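Local coordinates for putative membrane transport protein (Vibrio parahaemolyticus RIMD 2210633, PDB 3CK6) that probably carries zinc into the cell as a Zn2+:proton symporter of the CorA family, and is seen here as its funnel-shaped homopentameric cytoplasmic domain, at residues Glu9-Ser14 / Asn31-Cys36; Glu26-Asn31 / Gln104-Ser109; Phe77-Arg82 / Gln140-Leu145; Ser133-Leu138 / Ser202-Ser207. The protein carries 1 engineered substitution. All blocks are in the same frame, centred on the assembly; numbering follows the deposited sequence.

Overall arrangement
All lie within one chain. Interaction 1 pairs two strands of the mixed sheet, and interaction 2 ties the loop before strand 32-37 to the start of strand 106-111. They share Asn31, and their centres are about 7 Å apart. Both are partly buried, with exposed residues at their margins, and both use backbone hydrogen bonds. Interaction 2 adds a bridging water. Interactions 3 and 4 are buried, largely apolar contacts of helix 134-161. Interaction 3 sets this helix on strand 77-83, near the centre of the chain. Interaction 4 sets its first turns against helix 203-206. Phe77, Leu138 and Leu204 link the two. Leu134 and Leu137 continue the packing to Phe13 and Trp33 of interaction 1.

Interaction 1: Glu9-Ser14 / Asn31-Cys36; sequences EHWDFS and NHWYHC
Strands 9-12 and 32-36 run antiparallel, with axes 4.7 Å apart at closest approach and N-to-C directions at 171°. Glu9 pairs with His35 and Trp11 with Trp33 as hydrogen-bonded pairs. His10-Tyr34 and Asp12-His32 are non-hydrogen-bonded pairs. Beyond the strand end, Phe13 N still donates to Asn31 O (2.8 Å). On one face, the His10 ring makes an offset stack with the Tyr34 ring, centroids 4.4 Å apart. Tyr34 CE1 lies over the His10 face, near its rim. His10 ND1 is bonded to Thr22 O. In the next pair Asp12 CB makes a CH-pi contact over the His32 face, 4.0 Å from the ring centroid. Ser14 N donates to Asp12 OD1 (2.9 Å), an Asx turn, and Ser14 OG donates to the same oxygen (2.8 Å). On the other face, Trp11 NE1 donates in its ring plane to Glu9 OE1 (2.8 Å), almost straight at 174°. This helps to fix the rotation of the indole. The Trp11 and Trp33 rings are near parallel but barely overlap. Phe13 CE1 rests on Trp33 CB (3.7 Å). Helices 116-126 and 134-161 cover this face. The arrangement is an antiparallel strand pair within the mixed sheet of the cytoplasmic domain.

Interaction 2: Glu26-Asn31 / Gln104-Ser109; sequences EHIQPN and QGALIS
The His27 imidazole is held at its edge: ND1 donates in the ring plane to Ile28 O (2.7 Å), on a carbonyl lone pair. Gln104 NE2 is 4.3 Å from His27 CE1. Gln104 NE2 also lies 3.9 Å from Ile28 CG1, and the two side chains cross at about a right angle. Gln104 reaches there because its chain is extended beyond CG. Ile28 CG1 takes the crowded place between backbone N and carbonyl carbon (chi1 76°). Its CD1 then meets Ala106 CB (3.9 Å) and, more loosely, Ile108 CD1. Tyr34 and Trp46 also touch Ile28 and help to bury it. Pro30 CG lies 3.6 Å from Gln104 O. The one direct hydrogen bond between the segments follows: Asn31 N to Gly105 O, 2.7 Å and nearly straight. The donor stands well above the carbonyl plane. A water donates to Gln104 O (3.0 Å), donates weakly to Ile28 O and accepts weakly from Gln104 NE2. The loop before strand 32-37 is thus joined to the turn leading into strand 106-111. The contact combines one short backbone bond, apolar contacts of Ile28 and a water bridge made partly of weak bonds, so it is part polar and part apolar.

Interaction 3: Phe77-Arg82 / Gln140-Leu145; sequences FMLILR and QIIEGL
Gln140 starts this piece of helix 134-161 on the side turned from the strand, and its carbonyl O accepts from Gly144 N (2.7 Å). The helix runs nearly along strand 77-82, with axes 9.7 Å apart at closest approach and directions at 22°. Ile141 points toward the strand but does not quite touch it. Its CD1 packs instead on Leu107 of strand 106-111, farther across the sheet. Ile142 makes the first firm contact. Its CG1 is anti to the carbonyl carbon (chi1 -68°), and the chain then continues extended. CG1 meets Leu81 CD1 (3.9 Å), and the terminal CD1 meets Leu79 CD2 (4.2 Å). Ile142 crosses both leucines at about a right angle. It also touches Ile194 and Leu197 of helix 173-199, so it fills the angle between strand and second helix. This is the packing of an alpha/beta/alpha sandwich, as in CorA-family cytoplasmic domains. Leu79 and Leu81 face these long helices. Glu143 and Gly144 continue the helix on the side away from the strand. Leu145 comes one turn after Ile141, its N bonded to Ile141 O. Its CD1 lies against Leu81 CD1 (3.8 Å) and Leu81 CB (3.9 Å), so one methyl covers the side of the leucine. The same CD1 also approaches the carbonyl O of Arg82, at 4.2 Å. The Arg82 side chain leads away from the helix, where NH1 bonds to Met95 O and Arg82 makes a cation-pi contact with Phe186.

Interaction 4: Ser133-Leu138 / Ser202-Ser207; sequences SLASLL and SELVTS
Leu204 is the main bump, and it fits a shallow hollow on the first turns of helix 134-161. Chi1 (-58°, CG anti to the carbonyl carbon) turns the side chain to the helix, and its forked end puts the two methyls against different walls of that hollow. CD2 presses on the backbone, 3.7 Å from Ala135 N, and also reaches Leu134 CB (4.3 Å). CD1 meets Leu138 CD2 at 4.0 Å, the two side chains crossing at about a right angle. The small side chain at Ala135 allows a close fit, with Ala135 CA only 4.3 Å from Leu204 CA. Ala135 is the bump in return. Its CB enters a notch between Leu204 O (3.5 Å) and Ser207 OG (3.5 Å). Ser207 OG occupies the crowded place between its own backbone N and carbonyl carbon, where it donates to Glu203 O. That bond fixes one lip of the notch. Here the N-terminal end of a long helix meets the short helix 203-206, which comes between helices 173-199 and 209-246 in the chain. Each helix start carries a serine N-cap. Ser133 OG accepts from Ser136 N (3.0 Å), and Ser202 OG accepts from Leu204 N at a longer 3.3 Å. These bonds satisfy backbone N-H groups at the first turns beside the apolar fit. Phe77 of strand 77-83 touches both Leu138 and Leu204 and so borders the hollow on the sheet side. Tyr212 of helix 209-246 packs on Leu138 and Val205, and its OH is hydrogen-bonded to Ala135 O.

Interaction 1: Glu9-Ser14 / Asn31-Cys36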
# COMPACT_ATOMS: atom_id res chain seq x y z
N GLU E 9 0.05 33.98 -26.78
CA GLU E 9 -0.71 33.65 -27.98
C GLU E 9 -2.17 33.44 -27.65
O GLU E 9 -2.53 33.08 -26.51
CB GLU E 9 -0.13 32.40 -28.64
CG GLU E 9 -0.09 32.48 -30.14
CD GLU E 9 1.02 31.66 -30.74
OE1 GLU E 9 0.78 30.50 -31.11
OE2 GLU E 9 2.15 32.18 -30.85
N HIS E 10 -3.02 33.64 -28.66
CA HIS E 10 -4.45 33.49 -28.53
C HIS E 10 -4.96 32.83 -29.81
O HIS E 10 -4.69 33.32 -30.91
CB HIS E 10 -5.07 34.88 -28.28
CG HIS E 10 -6.58 34.93 -28.30
ND1 HIS E 10 -7.26 36.11 -28.46
CD2 HIS E 10 -7.52 33.96 -28.19
CE1 HIS E 10 -8.56 35.88 -28.42
NE2 HIS E 10 -8.75 34.58 -28.27
N TRP E 11 -5.66 31.71 -29.64
CA TRP E 11 -6.22 30.96 -30.76
C TRP E 11 -7.70 30.74 -30.54
O TRP E 11 -8.15 30.55 -29.41
CB TRP E 11 -5.51 29.60 -30.93
CG TRP E 11 -4.15 29.73 -31.54
CD1 TRP E 11 -2.98 29.91 -30.87
CD2 TRP E 11 -3.81 29.72 -32.94
NE1 TRP E 11 -1.93 30.00 -31.76
CE2 TRP E 11 -2.42 29.90 -33.04
CE3 TRP E 11 -4.56 29.57 -34.12
CZ2 TRP E 11 -1.74 29.93 -34.27
CZ3 TRP E 11 -3.90 29.61 -35.34
CH2 TRP E 11 -2.50 29.78 -35.41
N ASP E 12 -8.44 30.75 -31.64
CA ASP E 12 -9.87 30.51 -31.62
C ASP E 12 -10.18 29.15 -32.27
O ASP E 12 -9.90 28.95 -33.46
CB ASP E 12 -10.60 31.66 -32.34
CG ASP E 12 -12.11 31.51 -32.31
OD1 ASP E 12 -12.64 30.54 -31.73
OD2 ASP E 12 -12.78 32.38 -32.89
N PHE E 13 -10.74 28.24 -31.47
CA PHE E 13 -11.14 26.89 -31.91
C PHE E 13 -12.64 26.73 -32.10
O PHE E 13 -13.16 25.60 -32.05
CB PHE E 13 -10.68 25.85 -30.90
CG PHE E 13 -9.18 25.71 -30.80
CD1 PHE E 13 -8.44 26.56 -29.98
CD2 PHE E 13 -8.52 24.74 -31.55
CE1 PHE E 13 -7.07 26.44 -29.89
CE2 PHE E 13 -7.12 24.61 -31.45
CZ PHE E 13 -6.41 25.46 -30.64
N SER E 14 -13.35 27.84 -32.31
CA SER E 14 -14.78 27.75 -32.65
C SER E 14 -15.01 26.87 -33.89
O SER E 14 -15.95 26.07 -33.95
CB SER E 14 -15.39 29.13 -32.86
OG SER E 14 -15.33 29.90 -31.67
N ASN E 31 -14.28 28.27 -26.26
CA ASN E 31 -13.55 27.69 -27.40
C ASN E 31 -12.24 28.40 -27.80
O ASN E 31 -11.61 28.05 -28.79
CB ASN E 31 -14.47 27.44 -28.60
CG ASN E 31 -15.55 26.44 -28.28
OD1 ASN E 31 -16.74 26.75 -28.35
ND2 ASN E 31 -15.14 25.24 -27.86
N HIS E 32 -11.83 29.39 -27.01
CA HIS E 32 -10.55 30.06 -27.24
C HIS E 32 -9.49 29.49 -26.31
O HIS E 32 -9.79 29.04 -25.19
CB HIS E 32 -10.67 31.57 -26.99
CG HIS E 32 -11.43 32.32 -28.06
ND1 HIS E 32 -12.61 31.87 -28.60
CD2 HIS E 32 -11.18 33.52 -28.64
CE1 HIS E 32 -13.05 32.75 -29.49
NE2 HIS E 32 -12.19 33.75 -29.54
N TRP E 33 -8.25 29.54 -26.79
CA TRP E 33 -7.07 29.20 -26.00
C TRP E 33 -6.22 30.45 -25.81
O TRP E 33 -5.93 31.17 -26.77
CB TRP E 33 -6.25 28.11 -26.69
CG TRP E 33 -4.95 27.78 -26.00
CD1 TRP E 33 -4.72 27.69 -24.65
CD2 TRP E 33 -3.71 27.48 -26.64
NE1 TRP E 33 -3.40 27.34 -24.42
CE2 TRP E 33 -2.77 27.20 -25.62
CE3 TRP E 33 -3.30 27.38 -27.99
CZ2 TRP E 33 -1.42 26.87 -25.90
CZ3 TRP E 33 -1.95 27.04 -28.27
CH2 TRP E 33 -1.04 26.78 -27.22
N TYR E 34 -5.87 30.72 -24.56
CA TYR E 34 -5.04 31.85 -24.17
C TYR E 34 -3.79 31.26 -23.51
O TYR E 34 -3.88 30.60 -22.47
CB TYR E 34 -5.78 32.75 -23.18
CG TYR E 34 -7.13 33.20 -23.69
CD1 TYR E 34 -7.26 34.41 -24.39
CD2 TYR E 34 -8.27 32.41 -23.53
CE1 TYR E 34 -8.49 34.83 -24.90
CE2 TYR E 34 -9.50 32.82 -24.04
CZ TYR E 34 -9.60 34.04 -24.71
OH TYR E 34 -10.83 34.42 -25.23
N HIS E 35 -2.62 31.47 -24.12
CA HIS E 35 -1.37 31.02 -23.53
C HIS E 35 -0.68 32.24 -22.94
O HIS E 35 -0.48 33.23 -23.66
CB HIS E 35 -0.49 30.38 -24.61
CG HIS E 35 0.71 29.67 -24.06
ND1 HIS E 35 0.62 28.72 -23.08
CD2 HIS E 35 2.02 29.75 -24.40
CE1 HIS E 35 1.83 28.26 -22.81
NE2 HIS E 35 2.69 28.86 -23.60
N CYS E 36 -0.34 32.19 -21.65
CA CYS E 36 0.09 33.39 -20.89
C CYS E 36 1.37 33.22 -20.07
O CYS E 36 1.73 32.12 -19.68
CB CYS E 36 -1.01 33.85 -19.94
SG CYS E 36 -2.63 34.01 -20.72

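Interaction 2: Glu26-Asn31 / Gln104-Ser109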
# COMPACT_ATOMS: atom_id res chain seq x y z
N GLU E 26 -8.47 41.09 -23.28
CA GLU E 26 -9.90 41.34 -23.49
C GLU E 26 -10.74 40.42 -22.59
O GLU E 26 -10.25 39.91 -21.57
CB GLU E 26 -10.24 41.20 -24.98
CG GLU E 26 -9.35 42.07 -25.90
CD GLU E 26 -9.87 42.22 -27.34
OE1 GLU E 26 -10.17 41.18 -27.99
OE2 GLU E 26 -9.95 43.38 -27.82
N HIS E 27 -12.00 40.22 -22.95
CA HIS E 27 -12.86 39.28 -22.25
C HIS E 27 -12.66 37.89 -22.87
O HIS E 27 -12.65 37.76 -24.10
CB HIS E 27 -14.32 39.75 -22.39
CG HIS E 27 -15.29 39.02 -21.51
ND1 HIS E 27 -15.47 37.66 -21.56
CD2 HIS E 27 -16.16 39.48 -20.57
CE1 HIS E 27 -16.40 37.31 -20.69
NE2 HIS E 27 -16.83 38.39 -20.07
N ILE E 28 -12.51 36.87 -22.04
CA ILE E 28 -12.35 35.50 -22.54
C ILE E 28 -13.64 34.97 -23.21
O ILE E 28 -14.77 35.40 -22.88
CB ILE E 28 -11.79 34.51 -21.47
CG1 ILE E 28 -12.87 34.11 -20.47
CG2 ILE E 28 -10.55 35.10 -20.76
CD1 ILE E 28 -12.53 32.85 -19.71
N GLN E 29 -13.46 34.07 -24.18
CA GLN E 29 -14.57 33.52 -24.95
C GLN E 29 -14.49 32.00 -25.00
O GLN E 29 -13.39 31.44 -25.05
CB GLN E 29 -14.58 34.08 -26.38
CG GLN E 29 -14.41 35.59 -26.52
CD GLN E 29 -15.59 36.39 -25.98
OE1 GLN E 29 -15.46 37.58 -25.68
NE2 GLN E 29 -16.73 35.75 -25.82
N PRO E 30 -15.64 31.33 -24.96
CA PRO E 30 -15.66 29.88 -25.05
C PRO E 30 -15.01 29.39 -26.34
O PRO E 30 -15.14 30.04 -27.38
CB PRO E 30 -17.17 29.55 -25.03
CG PRO E 30 -17.79 30.71 -24.34
CD PRO E 30 -17.01 31.88 -24.82
N ASN E 31 -14.28 28.27 -26.26
CA ASN E 31 -13.55 27.69 -27.40
C ASN E 31 -12.24 28.40 -27.80
O ASN E 31 -11.61 28.05 -28.79
CB ASN E 31 -14.47 27.44 -28.60
CG ASN E 31 -15.55 26.44 -28.28
OD1 ASN E 31 -16.74 26.75 -28.35
ND2 ASN E 31 -15.14 25.24 -27.86
N GLN E 104 -15.17 28.87 -18.02
CA GLN E 104 -16.25 29.30 -18.94
C GLN E 104 -16.01 28.85 -20.38
O GLN E 104 -16.26 29.60 -21.32
CB GLN E 104 -16.45 30.82 -18.90
CG GLN E 104 -16.87 31.41 -17.56
CD GLN E 104 -16.76 32.94 -17.50
OE1 GLN E 104 -17.19 33.55 -16.53
NE2 GLN E 104 -16.18 33.56 -18.53
N GLY E 105 -15.50 27.62 -20.55
CA GLY E 105 -15.37 27.03 -21.89
C GLY E 105 -14.10 27.44 -22.64
O GLY E 105 -13.93 27.10 -23.80
N ALA E 106 -13.25 28.22 -21.99
CA ALA E 106 -11.94 28.61 -22.54
C ALA E 106 -10.83 27.87 -21.84
O ALA E 106 -10.93 27.55 -20.65
CB ALA E 106 -11.73 30.10 -22.39
N LEU E 107 -9.73 27.66 -22.56
CA LEU E 107 -8.54 27.06 -22.00
C LEU E 107 -7.51 28.14 -21.82
O LEU E 107 -7.12 28.77 -22.79
CB LEU E 107 -7.99 26.02 -22.97
CG LEU E 107 -7.66 24.58 -22.56
CD1 LEU E 107 -6.18 24.26 -22.90
CD2 LEU E 107 -8.05 24.21 -21.12
N ILE E 108 -7.10 28.37 -20.58
CA ILE E 108 -6.06 29.35 -20.25
C ILE E 108 -4.87 28.56 -19.68
O ILE E 108 -5.00 27.90 -18.65
CB ILE E 108 -6.51 30.37 -19.18
CG1 ILE E 108 -7.78 31.13 -19.60
CG2 ILE E 108 -5.40 31.35 -18.84
CD1 ILE E 108 -8.37 31.94 -18.43
N SER E 109 -3.74 28.62 -20.38
CA SER E 109 -2.53 27.99 -19.89
C SER E 109 -1.50 29.04 -19.53
O SER E 109 -1.42 30.10 -20.19
CB SER E 109 -1.98 26.98 -20.90
OG SER E 109 -1.64 27.61 -22.11
O HOH W 1 -15.62 32.54 -21.65

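Interaction 3: Phe77-Arg82 / Gln140-Leu145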
# COMPACT_ATOMS: atom_id res chain seq x y z
N PHE E 77 -12.29 23.64 -14.38
CA PHE E 77 -11.28 22.94 -13.59
C PHE E 77 -9.93 23.59 -13.72
O PHE E 77 -9.72 24.45 -14.60
CB PHE E 77 -11.21 21.43 -13.96
CG PHE E 77 -10.73 21.13 -15.36
CD1 PHE E 77 -9.38 21.23 -15.71
CD2 PHE E 77 -11.64 20.65 -16.32
CE1 PHE E 77 -8.93 20.90 -17.02
CE2 PHE E 77 -11.20 20.32 -17.62
CZ PHE E 77 -9.87 20.45 -17.98
N MSE E 78 -9.02 23.20 -12.83
CA MSE E 78 -7.60 23.53 -12.97
C MSE E 78 -6.83 22.25 -13.11
O MSE E 78 -7.06 21.31 -12.36
CB MSE E 78 -7.07 24.27 -11.74
CG MSE E 78 -5.58 24.72 -11.85
SE MSE E 78 -5.07 25.73 -10.23
CE MSE E 78 -6.28 27.14 -10.37
N LEU E 79 -5.89 22.24 -14.06
CA LEU E 79 -4.95 21.15 -14.23
C LEU E 79 -3.52 21.67 -14.23
O LEU E 79 -3.14 22.55 -15.02
CB LEU E 79 -5.20 20.41 -15.55
CG LEU E 79 -4.33 19.19 -15.84
CD1 LEU E 79 -4.60 18.05 -14.84
CD2 LEU E 79 -4.59 18.73 -17.27
N ILE E 80 -2.72 21.12 -13.33
CA ILE E 80 -1.32 21.49 -13.22
C ILE E 80 -0.46 20.33 -13.62
O ILE E 80 -0.68 19.22 -13.14
CB ILE E 80 -1.01 21.98 -11.77
CG1 ILE E 80 -1.86 23.23 -11.47
CG2 ILE E 80 0.52 22.23 -11.60
CD1 ILE E 80 -1.89 23.68 -10.00
N LEU E 81 0.56 20.60 -14.45
CA LEU E 81 1.46 19.60 -14.99
C LEU E 81 2.90 20.09 -14.99
O LEU E 81 3.16 21.28 -14.87
CB LEU E 81 1.08 19.23 -16.44
CG LEU E 81 -0.35 18.71 -16.64
CD1 LEU E 81 -0.63 18.64 -18.12
CD2 LEU E 81 -0.59 17.33 -15.96
N ARG E 82 3.82 19.15 -15.11
CA ARG E 82 5.23 19.46 -15.21
C ARG E 82 5.81 18.88 -16.51
O ARG E 82 5.34 17.85 -17.01
CB ARG E 82 5.98 18.95 -13.98
CG ARG E 82 5.66 19.70 -12.70
CD ARG E 82 6.84 20.59 -12.25
NE ARG E 82 6.52 21.31 -11.00
CZ ARG E 82 7.37 22.05 -10.29
NH1 ARG E 82 8.62 22.22 -10.69
NH2 ARG E 82 6.97 22.62 -9.16
N GLN E 140 -3.15 16.98 -26.69
CA GLN E 140 -1.82 17.18 -27.28
C GLN E 140 -0.82 17.79 -26.30
O GLN E 140 0.36 17.44 -26.33
CB GLN E 140 -1.89 18.03 -28.53
CG GLN E 140 -2.52 17.32 -29.73
CD GLN E 140 -2.31 18.07 -31.04
OE1 GLN E 140 -1.53 19.02 -31.11
NE2 GLN E 140 -3.04 17.65 -32.08
N ILE E 141 -1.27 18.68 -25.43
CA ILE E 141 -0.39 19.22 -24.38
C ILE E 141 0.11 18.09 -23.46
O ILE E 141 1.32 17.95 -23.22
CB ILE E 141 -1.07 20.35 -23.55
CG1 ILE E 141 -1.38 21.56 -24.44
CG2 ILE E 141 -0.18 20.77 -22.33
CD1 ILE E 141 -2.35 22.60 -23.81
N ILE E 142 -0.83 17.28 -22.96
CA ILE E 142 -0.53 16.16 -22.07
C ILE E 142 0.43 15.18 -22.77
O ILE E 142 1.51 14.87 -22.24
CB ILE E 142 -1.84 15.48 -21.55
CG1 ILE E 142 -2.60 16.42 -20.61
CG2 ILE E 142 -1.54 14.18 -20.84
CD1 ILE E 142 -4.06 16.06 -20.42
N GLU E 143 0.08 14.72 -23.97
CA GLU E 143 0.95 13.80 -24.70
C GLU E 143 2.28 14.43 -25.13
O GLU E 143 3.31 13.74 -25.18
CB GLU E 143 0.24 13.18 -25.91
CG GLU E 143 -0.87 12.19 -25.55
CD GLU E 143 -0.35 10.77 -25.23
OE1 GLU E 143 0.66 10.63 -24.49
OE2 GLU E 143 -0.98 9.79 -25.71
N GLY E 144 2.26 15.72 -25.47
CA GLY E 144 3.50 16.40 -25.84
C GLY E 144 4.50 16.39 -24.69
O GLY E 144 5.67 16.07 -24.88
N LEU E 145 4.02 16.74 -23.50
CA LEU E 145 4.81 16.71 -22.26
C LEU E 145 5.35 15.31 -21.95
O LEU E 145 6.54 15.17 -21.61
CB LEU E 145 4.00 17.28 -21.08
CG LEU E 145 3.68 18.79 -21.09
CD1 LEU E 145 2.71 19.13 -19.96
CD2 LEU E 145 4.94 19.63 -21.00

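Interaction 4: Ser133-Leu138 / Ser202-Ser207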
# COMPACT_ATOMS: atom_id res chain seq x y z
N SER E 133 -9.81 21.31 -31.86
CA SER E 133 -10.75 21.57 -30.76
C SER E 133 -9.96 21.76 -29.47
O SER E 133 -8.79 21.37 -29.40
CB SER E 133 -11.73 20.41 -30.58
OG SER E 133 -11.06 19.29 -30.00
N LEU E 134 -10.59 22.33 -28.45
CA LEU E 134 -9.92 22.46 -27.15
C LEU E 134 -9.69 21.08 -26.53
O LEU E 134 -8.69 20.88 -25.86
CB LEU E 134 -10.71 23.35 -26.16
CG LEU E 134 -10.85 24.85 -26.44
CD1 LEU E 134 -11.56 25.54 -25.26
CD2 LEU E 134 -9.52 25.53 -26.69
N ALA E 135 -10.62 20.14 -26.73
CA ALA E 135 -10.43 18.75 -26.26
C ALA E 135 -9.16 18.13 -26.85
O ALA E 135 -8.34 17.52 -26.13
CB ALA E 135 -11.67 17.88 -26.59
N SER E 136 -8.96 18.32 -28.14
CA SER E 136 -7.76 17.82 -28.80
C SER E 136 -6.52 18.58 -28.37
O SER E 136 -5.46 17.98 -28.18
CB SER E 136 -7.93 17.85 -30.33
OG SER E 136 -6.72 17.47 -30.97
N LEU E 137 -6.63 19.90 -28.22
CA LEU E 137 -5.52 20.72 -27.73
C LEU E 137 -4.96 20.22 -26.41
O LEU E 137 -3.74 20.06 -26.25
CB LEU E 137 -5.96 22.18 -27.62
CG LEU E 137 -4.94 23.13 -26.96
CD1 LEU E 137 -3.66 23.20 -27.81
CD2 LEU E 137 -5.55 24.49 -26.78
N LEU E 138 -5.84 20.00 -25.43
CA LEU E 138 -5.39 19.61 -24.09
C LEU E 138 -4.75 18.22 -24.12
O LEU E 138 -3.75 17.97 -23.46
CB LEU E 138 -6.57 19.65 -23.13
CG LEU E 138 -6.32 19.19 -21.69
CD1 LEU E 138 -5.19 20.00 -21.07
CD2 LEU E 138 -7.59 19.28 -20.85
N SER E 202 -15.13 15.23 -17.61
CA SER E 202 -15.11 16.50 -18.33
C SER E 202 -15.45 16.25 -19.78
O SER E 202 -14.99 15.25 -20.35
CB SER E 202 -13.70 17.13 -18.26
OG SER E 202 -13.64 18.30 -19.07
N GLU E 203 -16.22 17.17 -20.36
CA GLU E 203 -16.56 17.14 -21.79
C GLU E 203 -15.30 17.06 -22.69
O GLU E 203 -15.32 16.42 -23.75
CB GLU E 203 -17.45 18.35 -22.17
CG GLU E 203 -16.81 19.72 -21.82
CD GLU E 203 -17.81 20.88 -21.66
OE1 GLU E 203 -19.00 20.72 -22.01
OE2 GLU E 203 -17.39 21.95 -21.17
N LEU E 204 -14.21 17.65 -22.22
CA LEU E 204 -12.94 17.57 -22.92
C LEU E 204 -12.36 16.16 -22.93
O LEU E 204 -11.51 15.86 -23.77
CB LEU E 204 -11.90 18.53 -22.30
CG LEU E 204 -12.30 20.01 -22.26
CD1 LEU E 204 -11.15 20.83 -21.71
CD2 LEU E 204 -12.70 20.54 -23.64
N VAL E 205 -12.77 15.32 -21.98
CA VAL E 205 -12.30 13.95 -21.88
C VAL E 205 -13.30 12.99 -22.54
O VAL E 205 -12.91 12.11 -23.30
CB VAL E 205 -12.05 13.55 -20.40
CG1 VAL E 205 -11.83 12.02 -20.26
CG2 VAL E 205 -10.83 14.33 -19.81
N THR E 206 -14.59 13.19 -22.28
CA THR E 206 -15.60 12.27 -22.81
C THR E 206 -15.72 12.30 -24.34
O THR E 206 -16.18 11.34 -24.95
CB THR E 206 -16.98 12.46 -22.16
OG1 THR E 206 -17.50 13.75 -22.49
CG2 THR E 206 -16.87 12.29 -20.65
N SER E 207 -15.28 13.39 -24.97
CA SER E 207 -15.28 13.45 -26.44
C SER E 207 -14.09 12.70 -27.07
O SER E 207 -14.08 12.43 -28.26
CB SER E 207 -15.31 14.90 -26.93
OG SER E 207 -14.27 15.62 -26.35